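Local coordinates for protein fiber (Bovine adenovirus 4, PDB 4UE0) that forms the trimeric head of the adenovirus fibre, the part that probably attaches the virus to a receptor on the host cell before entry, at residues V14-F19 with T51-A56; I37-Q42 with A113-I118; Q76-K81 with P107-S112. One frame throughout, in Å; residues are numbered along the deposited sequence. Where two conformers were deposited one is given.

Interaction 1: residues V14-F19 with T51-A56; sequences VGFMDF and TIYFQA
The fibre head is built on two four-stranded antiparallel sheets packed face to face as a beta-sandwich, and this contact lies where the outermost strand 8-16 of one sheet meets the outermost strand 51-55 of the other. The short strand axes come within 8.0 Å at 127°, so the strands cross rather than pair, and side chains fill the gap.

Phe16 is the central residue. With CG anti to the backbone N (chi1 -172°), its ring reaches across to the other strand, and Ile52 covers one face, its CA standing 4.0 Å from the centroid of the Phe16 ring and its CG2 near CG. The far rim, CE1 and CZ, points into the face of Tyr53. This is a T-shaped stack with the Phe16 and Tyr53 centroids 5.0 Å apart and the planes at 83°.

Val14 and Phe54 make a second pair: Val14 CG2 sits squarely over the ring, 3.7 Å from the Phe54 centroid, a CH-pi contact. At the other end, Phe19 and Ile52 meet tip to tip, Ile52 CD1 lying 3.9 Å from Phe19 CE2 at the edge of the ring.

A type II' turn from Phe16 to Phe19 closes the hairpin into strand 19-29. Phe19 N donates to Phe16 O at 3.0 Å, and the reciprocal bond, Phe16 N to Phe19 O at 2.8 Å, makes them its closing pair. Met17 takes the positive-phi corner, where glycine is commoner.

Backbone bonding serves each sheet separately: Val14 pairs with Ile21, Ile52 with Ile99. Between 14-19 and 51-56 the contact is made by apolar side chains and rings, which suits aromatic and branched residues, and nearby Arg12 adds a hydrogen bond to Gln55 O.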
ATOM      1  N   VAL A  14      -4.629  15.575  12.269  1.00 16.71           N
ATOM      2  CA  VAL A  14      -3.621  16.581  12.599  1.00 16.68           C
ATOM      3  C   VAL A  14      -3.783  17.770  11.673  1.00 15.79           C
ATOM      4  O   VAL A  14      -3.655  17.628  10.459  1.00 17.24           O
ATOM      5  CB  VAL A  14      -2.206  16.004  12.409  1.00 18.36           C
ATOM      6  CG1 VAL A  14      -1.133  17.036  12.748  1.00 18.66           C
ATOM      7  CG2 VAL A  14      -2.017  14.767  13.266  1.00 19.41           C
ATOM      8  N   GLY A  15      -4.032  18.942  12.249  1.00 17.21           N
ATOM      9  CA  GLY A  15      -3.915  20.185  11.503  1.00 17.17           C
ATOM     10  C   GLY A  15      -2.464  20.637  11.507  1.00 17.47           C
ATOM     11  O   GLY A  15      -1.859  20.788  12.560  1.00 21.89           O
ATOM     12  N   PHE A  16      -1.885  20.827  10.332  1.00 17.79           N
ATOM     13  CA  PHE A  16      -0.494  21.237  10.227  1.00 16.09           C
ATOM     14  C   PHE A  16      -0.423  22.308   9.177  1.00 14.69           C
ATOM     15  O   PHE A  16      -0.817  22.100   8.039  1.00 14.87           O
ATOM     16  CB  PHE A  16       0.420  20.087   9.841  1.00 15.43           C
ATOM     17  CG  PHE A  16       1.878  20.437   9.919  1.00 14.14           C
ATOM     18  CD1 PHE A  16       2.512  20.489  11.136  1.00 16.25           C
ATOM     19  CD2 PHE A  16       2.594  20.725   8.790  1.00 14.53           C
ATOM     20  CE1 PHE A  16       3.840  20.840  11.228  1.00 15.07           C
ATOM     21  CE2 PHE A  16       3.929  21.072   8.871  1.00 13.35           C
ATOM     22  CZ  PHE A  16       4.560  21.119  10.125  1.00 13.68           C
ATOM     23  N   MET A  17       0.073  23.426   9.691  0.50 17.98           N
ATOM     24  CA  MET A  17      -0.113  24.669   9.099  0.50 17.85           C
ATOM     25  C   MET A  17      -1.605  24.674   8.735  0.50 16.86           C
ATOM     26  O   MET A  17      -2.457  24.394   9.623  0.50 16.27           O
ATOM     27  CB  MET A  17       0.900  24.794   7.969  0.50 17.68           C
ATOM     28  CG  MET A  17       2.319  24.441   8.481  0.50 18.43           C
ATOM     29  SD  MET A  17       3.142  25.634   9.605  0.50 19.22           S
ATOM     30  CE  MET A  17       4.149  24.709  10.775  0.50 18.71           C
ATOM     31  N   ASP A  18      -1.879  24.944   7.452  0.50 13.60           N
ATOM     32  CA  ASP A  18      -3.175  25.252   6.902  0.50 14.07           C
ATOM     33  C   ASP A  18      -3.770  24.028   6.183  0.50 15.27           C
ATOM     34  O   ASP A  18      -4.645  24.202   5.334  0.50 17.86           O
ATOM     35  CB  ASP A  18      -2.954  26.430   5.927  0.50 16.04           C
ATOM     36  CG  ASP A  18      -4.211  27.231   5.621  0.50 14.77           C
ATOM     37  OD1 ASP A  18      -5.190  27.242   6.401  0.50 14.72           O
ATOM     38  OD2 ASP A  18      -4.203  27.812   4.515  0.50 16.50           O
ATOM     39  N   PHE A  19      -3.328  22.804   6.508  1.00 13.97           N
ATOM     40  CA  PHE A  19      -3.926  21.605   5.915  1.00 14.30           C
ATOM     41  C   PHE A  19      -4.073  20.518   6.988  1.00 15.15           C
ATOM     42  O   PHE A  19      -3.657  20.684   8.153  1.00 20.10           O
ATOM     43  CB  PHE A  19      -3.173  21.147   4.648  1.00 14.09           C
ATOM     44  CG  PHE A  19      -1.757  20.672   4.892  1.00 13.70           C
ATOM     45  CD1 PHE A  19      -0.689  21.569   4.879  1.00 14.14           C
ATOM     46  CD2 PHE A  19      -1.478  19.317   5.128  1.00 14.04           C
ATOM     47  CE1 PHE A  19       0.617  21.145   5.077  1.00 14.98           C
ATOM     48  CE2 PHE A  19      -0.174  18.893   5.330  1.00 15.84           C
ATOM     49  CZ  PHE A  19       0.858  19.815   5.340  1.00 15.11           C
ATOM     50  N   THR A  51       8.686  18.131   6.547  1.00 13.08           N
ATOM     51  CA  THR A  51       8.405  17.491   7.832  1.00 12.55           C
ATOM     52  C   THR A  51       7.053  17.930   8.351  1.00 12.30           C
ATOM     53  O   THR A  51       6.739  19.124   8.300  1.00 15.58           O
ATOM     54  CB  THR A  51       9.465  17.843   8.907  1.00 15.68           C
ATOM     55  OG1 THR A  51      10.789  17.650   8.384  1.00 17.58           O
ATOM     56  CG2 THR A  51       9.252  17.050  10.177  1.00 15.40           C
ATOM     57  N   ILE A  52       6.253  16.975   8.810  1.00 11.61           N
ATOM     58  CA  ILE A  52       5.032  17.242   9.545  1.00 11.32           C
ATOM     59  C   ILE A  52       5.236  16.697  10.942  1.00 11.92           C
ATOM     60  O   ILE A  52       5.619  15.546  11.105  1.00 14.41           O
ATOM     61  CB  ILE A  52       3.816  16.563   8.893  1.00 11.79           C
ATOM     62  CG1 ILE A  52       3.560  17.154   7.510  1.00 12.01           C
ATOM     63  CG2 ILE A  52       2.599  16.693   9.773  1.00 13.33           C
ATOM     64  CD1 ILE A  52       2.523  16.384   6.701  1.00 13.95           C
ATOM     65  N   TYR A  53       5.024  17.536  11.952  1.00 12.31           N
ATOM     66  CA  TYR A  53       5.225  17.114  13.332  1.00 13.17           C
ATOM     67  C   TYR A  53       4.036  17.557  14.172  1.00 13.74           C
ATOM     68  O   TYR A  53       3.315  18.499  13.824  1.00 14.21           O
ATOM     69  CB  TYR A  53       6.539  17.688  13.883  1.00 13.93           C
ATOM     70  CG  TYR A  53       6.612  19.165  13.809  1.00 13.84           C
ATOM     71  CD1 TYR A  53       5.912  19.970  14.712  1.00 15.32           C
ATOM     72  CD2 TYR A  53       7.314  19.782  12.800  1.00 15.64           C
ATOM     73  CE1 TYR A  53       5.913  21.325  14.590  1.00 15.84           C
ATOM     74  CE2 TYR A  53       7.357  21.165  12.712  1.00 16.98           C
ATOM     75  CZ  TYR A  53       6.636  21.937  13.612  1.00 16.98           C
ATOM     76  OH  TYR A  53       6.647  23.317  13.501  1.00 22.96           O
ATOM     77  N   PHE A  54       3.853  16.897  15.296  1.00 13.90           N
ATOM     78  CA  PHE A  54       2.747  17.171  16.173  1.00 15.79           C
ATOM     79  C   PHE A  54       2.947  16.401  17.470  1.00 15.65           C
ATOM     80  O   PHE A  54       3.771  15.496  17.566  1.00 17.19           O
ATOM     81  CB  PHE A  54       1.411  16.782  15.506  1.00 16.33           C
ATOM     82  CG  PHE A  54       1.327  15.333  15.129  1.00 15.81           C
ATOM     83  CD1 PHE A  54       1.864  14.876  13.925  1.00 15.72           C
ATOM     84  CD2 PHE A  54       0.721  14.434  15.987  1.00 17.28           C
ATOM     85  CE1 PHE A  54       1.796  13.542  13.599  1.00 16.16           C
ATOM     86  CE2 PHE A  54       0.641  13.109  15.668  1.00 17.81           C
ATOM     87  CZ  PHE A  54       1.175  12.661  14.478  1.00 17.12           C
ATOM     88  N   GLN A  55       2.149  16.762  18.453  1.00 17.43           N
ATOM     89  CA  GLN A  55       2.211  16.119  19.750  1.00 19.70           C
ATOM     90  C   GLN A  55       1.202  14.980  19.761  1.00 21.86           C
ATOM     91  O   GLN A  55       0.019  15.155  19.431  1.00 23.89           O
ATOM     92  CB  GLN A  55       1.976  17.135  20.861  1.00 24.41           C
ATOM     93  CG  GLN A  55       2.433  16.700  22.237  1.00 29.20           C
ATOM     94  CD  GLN A  55       2.321  17.837  23.231  1.00 33.75           C
ATOM     95  OE1 GLN A  55       1.921  18.955  22.882  1.00 38.93           O
ATOM     96  NE2 GLN A  55       2.678  17.563  24.473  1.00 41.06           N
ATOM     97  N   ALA A  56       1.688  13.799  20.122  1.00 23.62           N
ATOM     98  CA  ALA A  56       0.897  12.593  20.015  1.00 25.88           C
ATOM     99  C   ALA A  56       0.008  12.450  21.177  1.00 28.61           C
ATOM    100  O   ALA A  56       0.369  12.815  22.290  1.00 35.02           O
ATOM    101  CB  ALA A  56       1.778  11.365  19.931  1.00 27.72           C
TER

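Interaction 2: residues I37-Q42 with A113-I118; sequences ILNCSQ and AWTASI
Strands 34-40 and 114-120 lie side by side as the last two strands of one sheet of the beta-sandwich, antiparallel and close to the interfaces of the trimer. Leu38 and Ala116 form a hydrogen-bonded pair: Leu38 N donates to Ala116 O at 3.0 Å, and Ala116 N returns a nearly straight bond to Leu38 O, 2.8 Å and 173° at the hydrogen. Cys40 and Trp114 repeat the pattern, with Cys40 N to Trp114 O at 2.9 Å and Trp114 N to Cys40 O at 3.1 Å.

These four residues turn their side chains to the face that looks into the sandwich. Trp114 CG stands between the backbone N and carbonyl carbon (chi1 54°), which lays the indole across the neighbouring strand. Cys40 CB presses on one face of it, 3.3 Å from Trp114 CE2, a tight CH-pi contact, with Cys40 SG obliquely beside the ring. Leu38 CD2 meets the indole edge in its plane, 3.9 Å from Trp114 CH2. Beyond, Trp114 packs on Ala72, Cys74, Val88 and Ile90 of the opposing sheet.

On the other face, Ile37 CG2 touches Thr115 CG2. Just past the strand end, Ser41 hydrogen-bonds to Ser117 of the second subunit, and Ser117 to Ser41 of the third. Backbone bonds thus fix the register, a large indole fills the apolar side, and hydroxyls, the Gln42 amide and backbone groups bond to neighbouring subunits.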
ATOM      1  N   ILE A  37       0.717  -1.004  12.986  1.00 14.33           N
ATOM      2  CA  ILE A  37       0.315  -0.438  11.694  1.00 14.47           C
ATOM      3  C   ILE A  37       0.067   1.056  11.875  1.00 14.01           C
ATOM      4  O   ILE A  37      -0.637   1.470  12.806  1.00 16.62           O
ATOM      5  CB  ILE A  37      -0.943  -1.146  11.146  0.50 15.39           C
ATOM      6  CG1 ILE A  37      -0.610  -2.594  10.773  0.50 17.40           C
ATOM      7  CG2 ILE A  37      -1.501  -0.421   9.934  0.50 18.03           C
ATOM      8  CD1 ILE A  37      -1.802  -3.517  10.731  0.50 18.27           C
ATOM      9  N   LEU A  38       0.620   1.838  10.956  1.00 12.80           N
ATOM     10  CA  LEU A  38       0.356   3.267  10.880  1.00 13.26           C
ATOM     11  C   LEU A  38      -0.075   3.588   9.462  1.00 12.45           C
ATOM     12  O   LEU A  38       0.638   3.253   8.515  1.00 13.10           O
ATOM     13  CB  LEU A  38       1.608   4.090  11.214  1.00 13.48           C
ATOM     14  CG  LEU A  38       1.443   5.608  11.200  1.00 14.74           C
ATOM     15  CD1 LEU A  38       0.406   6.095  12.196  1.00 15.65           C
ATOM     16  CD2 LEU A  38       2.779   6.297  11.459  1.00 17.88           C
ATOM     17  N   ASN A  39      -1.210   4.252   9.307  1.00 13.49           N
ATOM     18  CA  ASN A  39      -1.548   4.712   8.010  1.00 15.01           C
ATOM     19  C   ASN A  39      -2.014   6.125   7.958  1.00 13.65           C
ATOM     20  O   ASN A  39      -2.277   6.752   8.960  1.00 14.59           O
ATOM     21  CB  ASN A  39      -2.508   3.789   7.369  1.00 17.53           C
ATOM     22  CG  ASN A  39      -3.746   3.642   8.140  1.00 17.31           C
ATOM     23  OD1 ASN A  39      -4.280   4.606   8.715  1.00 22.61           O
ATOM     24  ND2 ASN A  39      -4.218   2.405   8.219  1.00 26.90           N
ATOM     25  N   CYS A  40      -2.047   6.626   6.745  1.00 12.12           N
ATOM     26  CA  CYS A  40      -2.404   7.997   6.493  1.00 12.06           C
ATOM     27  C   CYS A  40      -3.236   8.064   5.243  1.00 11.57           C
ATOM     28  O   CYS A  40      -2.889   7.476   4.226  1.00 11.67           O
ATOM     29  CB  CYS A  40      -1.115   8.793   6.309  1.00 14.91           C
ATOM     30  SG  CYS A  40      -1.284  10.584   6.303  1.00 16.74           S
ATOM     31  N   SER A  41      -4.334   8.808   5.314  1.00 10.89           N
ATOM     32  CA  SER A  41      -5.132   9.062   4.115  1.00 11.20           C
ATOM     33  C   SER A  41      -4.421  10.010   3.167  1.00 10.29           C
ATOM     34  O   SER A  41      -3.454  10.697   3.563  1.00 11.26           O
ATOM     35  CB  SER A  41      -6.509   9.611   4.489  1.00 11.64           C
ATOM     36  OG  SER A  41      -7.310   8.648   5.149  1.00 12.83           O
ATOM     37  N   GLN A  42      -4.858  10.078   1.912  1.00 10.51           N
ATOM     38  CA  GLN A  42      -4.342  11.096   1.026  1.00 10.44           C
ATOM     39  C   GLN A  42      -4.528  12.493   1.637  1.00  9.91           C
ATOM     40  O   GLN A  42      -5.440  12.737   2.413  1.00 11.29           O
ATOM     41  CB  GLN A  42      -4.990  11.012  -0.345  1.00 10.74           C
ATOM     42  CG  GLN A  42      -6.467  11.345  -0.360  1.00 10.97           C
ATOM     43  CD  GLN A  42      -7.069  11.078  -1.718  1.00 10.61           C
ATOM     44  OE1 GLN A  42      -6.955   9.977  -2.261  1.00 11.04           O
ATOM     45  NE2 GLN A  42      -7.689  12.084  -2.298  1.00 12.11           N
ATOM     46  N   ALA A 113      -2.304   8.106  -0.184  1.00  9.96           N
ATOM     47  CA  ALA A 113      -2.357   7.441   1.087  1.00  9.74           C
ATOM     48  C   ALA A 113      -1.220   6.419   1.194  1.00 10.96           C
ATOM     49  O   ALA A 113      -0.782   5.822   0.216  1.00 11.54           O
ATOM     50  CB  ALA A 113      -3.682   6.732   1.223  1.00 10.87           C
ATOM     51  N   TRP A 114      -0.785   6.183   2.420  1.00 11.53           N
ATOM     52  CA  TRP A 114       0.290   5.225   2.675  1.00 12.06           C
ATOM     53  C   TRP A 114       0.019   4.466   3.933  1.00 11.24           C
ATOM     54  O   TRP A 114      -0.728   4.883   4.809  1.00 11.48           O
ATOM     55  CB  TRP A 114       1.665   5.923   2.735  1.00 13.08           C
ATOM     56  CG  TRP A 114       1.770   7.073   3.695  1.00 13.87           C
ATOM     57  CD1 TRP A 114       1.663   8.389   3.389  1.00 15.41           C
ATOM     58  CD2 TRP A 114       2.060   7.017   5.104  1.00 12.61           C
ATOM     59  NE1 TRP A 114       1.876   9.151   4.494  1.00 15.73           N
ATOM     60  CE2 TRP A 114       2.093   8.331   5.568  1.00 14.37           C
ATOM     61  CE3 TRP A 114       2.267   5.975   6.018  1.00 13.24           C
ATOM     62  CZ2 TRP A 114       2.297   8.637   6.913  1.00 15.17           C
ATOM     63  CZ3 TRP A 114       2.435   6.281   7.347  1.00 15.14           C
ATOM     64  CH2 TRP A 114       2.455   7.604   7.778  1.00 15.92           C
ATOM     65  N   THR A 115       0.698   3.329   4.027  1.00 11.68           N
ATOM     66  CA  THR A 115       0.641   2.498   5.196  1.00 11.99           C
ATOM     67  C   THR A 115       2.023   1.943   5.519  1.00 10.92           C
ATOM     68  O   THR A 115       2.715   1.499   4.620  1.00 12.57           O
ATOM     69  CB  THR A 115      -0.278   1.246   5.016  0.50 13.56           C
ATOM     70  OG1 THR A 115      -1.626   1.646   4.758  0.50 13.79           O
ATOM     71  CG2 THR A 115      -0.243   0.355   6.278  0.50 17.99           C
ATOM     72  N   ALA A 116       2.356   1.927   6.795  1.00 10.66           N
ATOM     73  CA  ALA A 116       3.591   1.342   7.303  1.00 10.74           C
ATOM     74  C   ALA A 116       3.254   0.225   8.264  1.00 10.90           C
ATOM     75  O   ALA A 116       2.232   0.272   8.964  1.00 13.27           O
ATOM     76  CB  ALA A 116       4.433   2.385   8.033  1.00 11.56           C
ATOM     77  N   SER A 117       4.115  -0.789   8.356  1.00 10.51           N
ATOM     78  CA  SER A 117       3.888  -1.920   9.252  1.00 10.99           C
ATOM     79  C   SER A 117       5.219  -2.394   9.815  1.00 10.81           C
ATOM     80  O   SER A 117       6.158  -2.641   9.043  1.00 11.20           O
ATOM     81  CB  SER A 117       3.281  -3.123   8.453  1.00 11.94           C
ATOM     82  OG  SER A 117       3.221  -4.299   9.253  1.00 14.84           O
ATOM     83  N   ILE A 118       5.260  -2.531  11.143  1.00 11.77           N
ATOM     84  CA  ILE A 118       6.386  -3.124  11.852  1.00 11.29           C
ATOM     85  C   ILE A 118       5.882  -4.356  12.590  1.00 12.42           C
ATOM     86  O   ILE A 118       4.858  -4.301  13.260  1.00 14.08           O
ATOM     87  CB  ILE A 118       7.001  -2.123  12.839  1.00 12.30           C
ATOM     88  CG1 ILE A 118       7.792  -1.061  12.105  1.00 12.82           C
ATOM     89  CG2 ILE A 118       7.938  -2.836  13.815  1.00 15.22           C
ATOM     90  CD1 ILE A 118       8.293   0.078  12.962  1.00 14.20           C
TER
HETATM   91  O   HOH W   1      -5.509   7.757  -1.446  1.00 12.12           O

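Interaction 3: residues Q76-K81 with P107-S112; sequences QQLPDK and PNIMVS
Gln76 reaches obliquely across Val111, its chain extended beyond CG, which lies anti to the carbonyl carbon (chi1 -68°). CG and the amide pass along Val111 CG2, which stands 3.7 Å from Gln76 CG, and the tip ends at the carbonyl of Ile109. There Gln76 NE2 donates to Ile109 O at 2.9 Å, with 144° at the hydrogen. The acceptor lies close to the plane of the Gln76 amide, but the nitrogen sits above the carbonyl plane of Ile109, 46° out of it. A side-chain amide offers a donor and an acceptor at one tip, so while NE2 serves Ile109 O, OE1 accepts from Glu106 N, and both ends of this buried group are held.

Strand 70-77 is the outermost strand of its sheet within the chain, and 107-112 is part of the loop leading to strand 114-120 that runs beside its end. A water bridges the two backbones, accepting from Gln77 N at 3.0 Å and donating to Met110 O at 2.7 Å.

Ile109 sets off toward 76-81. Its CG2 touches Gln77 O at 3.3 Å, and its CD1 meets Pro79 CD at 3.9 Å, the two side chains crossing at about a right angle. Pro79 is the second residue of the type I turn from Leu78 to Lys81, a corner its fixed phi fits. Met110 turns away from Gln76 and packs on Ser68 of the second subunit.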
ATOM      1  N   GLN A  76       3.315  11.846  -5.525  1.00  9.94           N
ATOM      2  CA  GLN A  76       2.518  12.923  -6.125  1.00 10.11           C
ATOM      3  C   GLN A  76       2.649  12.849  -7.648  1.00 11.24           C
ATOM      4  O   GLN A  76       3.692  12.470  -8.176  1.00 11.75           O
ATOM      5  CB  GLN A  76       2.995  14.312  -5.696  1.00 10.93           C
ATOM      6  CG  GLN A  76       2.747  14.619  -4.236  1.00 11.23           C
ATOM      7  CD  GLN A  76       3.257  15.989  -3.888  1.00 11.44           C
ATOM      8  OE1 GLN A  76       4.443  16.294  -4.063  1.00 12.18           O
ATOM      9  NE2 GLN A  76       2.372  16.863  -3.426  1.00 12.66           N
ATOM     10  N   GLN A  77       1.568  13.193  -8.323  1.00 10.96           N
ATOM     11  CA  GLN A  77       1.530  13.279  -9.779  1.00 11.96           C
ATOM     12  C   GLN A  77       1.665  14.731 -10.166  1.00 15.27           C
ATOM     13  O   GLN A  77       0.821  15.557  -9.815  1.00 16.39           O
ATOM     14  CB  GLN A  77       0.230  12.700 -10.288  1.00 12.89           C
ATOM     15  CG  GLN A  77       0.075  12.778 -11.791  1.00 13.43           C
ATOM     16  CD  GLN A  77      -1.127  12.052 -12.298  1.00 13.17           C
ATOM     17  OE1 GLN A  77      -1.391  10.942 -11.900  1.00 13.92           O
ATOM     18  NE2 GLN A  77      -1.841  12.667 -13.218  1.00 17.23           N
ATOM     19  N   LEU A  78       2.766  15.025 -10.853  1.00 17.02           N
ATOM     20  CA  LEU A  78       3.107  16.397 -11.206  1.00 21.63           C
ATOM     21  C   LEU A  78       2.278  16.853 -12.392  1.00 23.81           C
ATOM     22  O   LEU A  78       1.669  16.048 -13.085  1.00 22.71           O
ATOM     23  CB  LEU A  78       4.593  16.502 -11.490  1.00 24.65           C
ATOM     24  CG  LEU A  78       5.512  16.615 -10.280  1.00 31.19           C
ATOM     25  CD1 LEU A  78       4.925  16.228  -8.936  1.00 33.78           C
ATOM     26  CD2 LEU A  78       6.770  15.811 -10.544  1.00 36.76           C
ATOM     27  N   PRO A  79       2.226  18.166 -12.622  1.00 28.74           N
ATOM     28  CA  PRO A  79       1.377  18.652 -13.709  1.00 30.32           C
ATOM     29  C   PRO A  79       1.671  18.045 -15.096  1.00 28.68           C
ATOM     30  O   PRO A  79       0.745  17.903 -15.899  1.00 35.68           O
ATOM     31  CB  PRO A  79       1.650  20.149 -13.710  1.00 34.79           C
ATOM     32  CG  PRO A  79       2.017  20.456 -12.295  1.00 37.30           C
ATOM     33  CD  PRO A  79       2.817  19.273 -11.848  1.00 32.19           C
ATOM     34  N   ASP A  80       2.937  17.688 -15.361  1.00 27.92           N
ATOM     35  CA  ASP A  80       3.355  17.033 -16.613  1.00 28.68           C
ATOM     36  C   ASP A  80       3.125  15.509 -16.605  1.00 25.23           C
ATOM     37  O   ASP A  80       3.599  14.811 -17.512  1.00 25.74           O
ATOM     38  CB  ASP A  80       4.830  17.352 -16.918  1.00 32.54           C
ATOM     39  CG  ASP A  80       5.807  16.821 -15.860  1.00 32.51           C
ATOM     40  OD1 ASP A  80       5.385  16.086 -14.940  1.00 28.51           O
ATOM     41  OD2 ASP A  80       7.021  17.142 -15.968  1.00 46.26           O
ATOM     42  N   LYS A  81       2.455  15.021 -15.557  1.00 22.35           N
ATOM     43  CA  LYS A  81       2.061  13.620 -15.372  1.00 22.18           C
ATOM     44  C   LYS A  81       3.208  12.713 -14.934  1.00 18.75           C
ATOM     45  O   LYS A  81       3.010  11.523 -14.789  1.00 20.37           O
ATOM     46  CB  LYS A  81       1.358  13.016 -16.601  1.00 24.54           C
ATOM     47  CG  LYS A  81       0.330  13.905 -17.276  1.00 31.96           C
ATOM     48  CD  LYS A  81      -0.958  14.015 -16.492  1.00 39.72           C
ATOM     49  CE  LYS A  81      -1.924  12.893 -16.837  1.00 41.78           C
ATOM     50  NZ  LYS A  81      -2.632  13.115 -18.121  1.00 51.07           N
ATOM     51  N   PRO A 107       3.597  21.819  -3.501  1.00 14.37           N
ATOM     52  CA  PRO A 107       2.365  22.399  -2.994  1.00 15.56           C
ATOM     53  C   PRO A 107       1.150  22.124  -3.881  1.00 13.88           C
ATOM     54  O   PRO A 107       1.257  22.144  -5.097  1.00 14.70           O
ATOM     55  CB  PRO A 107       2.667  23.912  -3.001  1.00 17.39           C
ATOM     56  CG  PRO A 107       4.161  24.032  -3.007  1.00 20.29           C
ATOM     57  CD  PRO A 107       4.613  22.845  -3.794  1.00 15.48           C
ATOM     58  N   ASN A 108       0.001  21.943  -3.250  1.00 14.31           N
ATOM     59  CA  ASN A 108      -1.296  21.930  -3.939  1.00 15.51           C
ATOM     60  C   ASN A 108      -1.488  20.767  -4.916  1.00 15.29           C
ATOM     61  O   ASN A 108      -2.263  20.858  -5.854  1.00 17.25           O
ATOM     62  CB  ASN A 108      -1.571  23.289  -4.605  1.00 18.02           C
ATOM     63  CG  ASN A 108      -1.376  24.433  -3.632  1.00 20.01           C
ATOM     64  OD1 ASN A 108      -0.631  25.399  -3.898  1.00 26.11           O
ATOM     65  ND2 ASN A 108      -1.986  24.301  -2.480  1.00 20.23           N
ATOM     66  N   ILE A 109      -0.789  19.674  -4.643  1.00 13.41           N
ATOM     67  CA  ILE A 109      -0.958  18.445  -5.373  1.00 13.49           C
ATOM     68  C   ILE A 109      -1.205  17.338  -4.351  1.00 11.94           C
ATOM     69  O   ILE A 109      -0.507  17.235  -3.342  1.00 11.85           O
ATOM     70  CB  ILE A 109       0.303  18.115  -6.225  1.00 13.89           C
ATOM     71  CG1 ILE A 109       0.502  19.181  -7.292  1.00 15.93           C
ATOM     72  CG2 ILE A 109       0.174  16.707  -6.811  1.00 13.46           C
ATOM     73  CD1 ILE A 109       1.701  18.936  -8.172  1.00 18.54           C
ATOM     74  N   MET A 110      -2.186  16.488  -4.616  1.00 11.81           N
ATOM     75  CA  MET A 110      -2.518  15.433  -3.692  1.00 10.74           C
ATOM     76  C   MET A 110      -1.362  14.441  -3.503  1.00 10.66           C
ATOM     77  O   MET A 110      -0.696  14.070  -4.459  1.00 11.10           O
ATOM     78  CB  MET A 110      -3.744  14.665  -4.187  1.00 11.27           C
ATOM     79  CG  MET A 110      -4.409  13.827  -3.109  1.00 12.47           C
ATOM     80  SD  MET A 110      -5.255  14.778  -1.810  1.00 14.30           S
ATOM     81  CE  MET A 110      -6.621  15.430  -2.752  1.00 15.78           C
ATOM     82  N   VAL A 111      -1.167  14.005  -2.272  1.00 10.03           N
ATOM     83  CA  VAL A 111      -0.203  12.966  -1.897  1.00  9.54           C
ATOM     84  C   VAL A 111      -1.011  11.702  -1.652  1.00  9.65           C
ATOM     85  O   VAL A 111      -2.026  11.743  -0.943  1.00 11.14           O
ATOM     86  CB  VAL A 111       0.569  13.346  -0.633  1.00 10.45           C
ATOM     87  CG1 VAL A 111       1.526  12.250  -0.216  1.00 10.47           C
ATOM     88  CG2 VAL A 111       1.335  14.651  -0.817  1.00 10.75           C
ATOM     89  N   SER A 112      -0.557  10.575  -2.226  1.00  9.87           N
ATOM     90  CA  SER A 112      -1.279   9.321  -2.031  1.00 10.18           C
ATOM     91  C   SER A 112      -1.247   8.837  -0.573  1.00 10.74           C
ATOM     92  O   SER A 112      -0.316   9.107   0.170  1.00 11.35           O
ATOM     93  CB  SER A 112      -0.707   8.243  -2.934  1.00 11.82           C
ATOM     94  OG  SER A 112       0.683   8.071  -2.743  1.00 15.09           O
TER
HETATM   95  O   HOH W   2      -1.100  13.470  -7.048  1.00 12.11           O

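From the N terminus, strand 8-16 opens interaction 1 and strand 34-40 then opens interaction 2 before interaction 1 closes at 51-56, so the two cross along the chain, their centres about 16 Å apart. Interaction 3 follows in series after interaction 1, running from the end of strand 70-77 to the 107-112 loop, and lies wholly within the long loop that interaction 2 closes at 113-118. Interaction 1 joins the two sheets at one side of the sandwich; interaction 2 pairs neighbouring strands within one sheet; interaction 3 ties a turn to the loop that leads into strand 114-120. Interactions 2 and 3 touch where Gln42 packs on Val111 and Met110, and both border the second subunit.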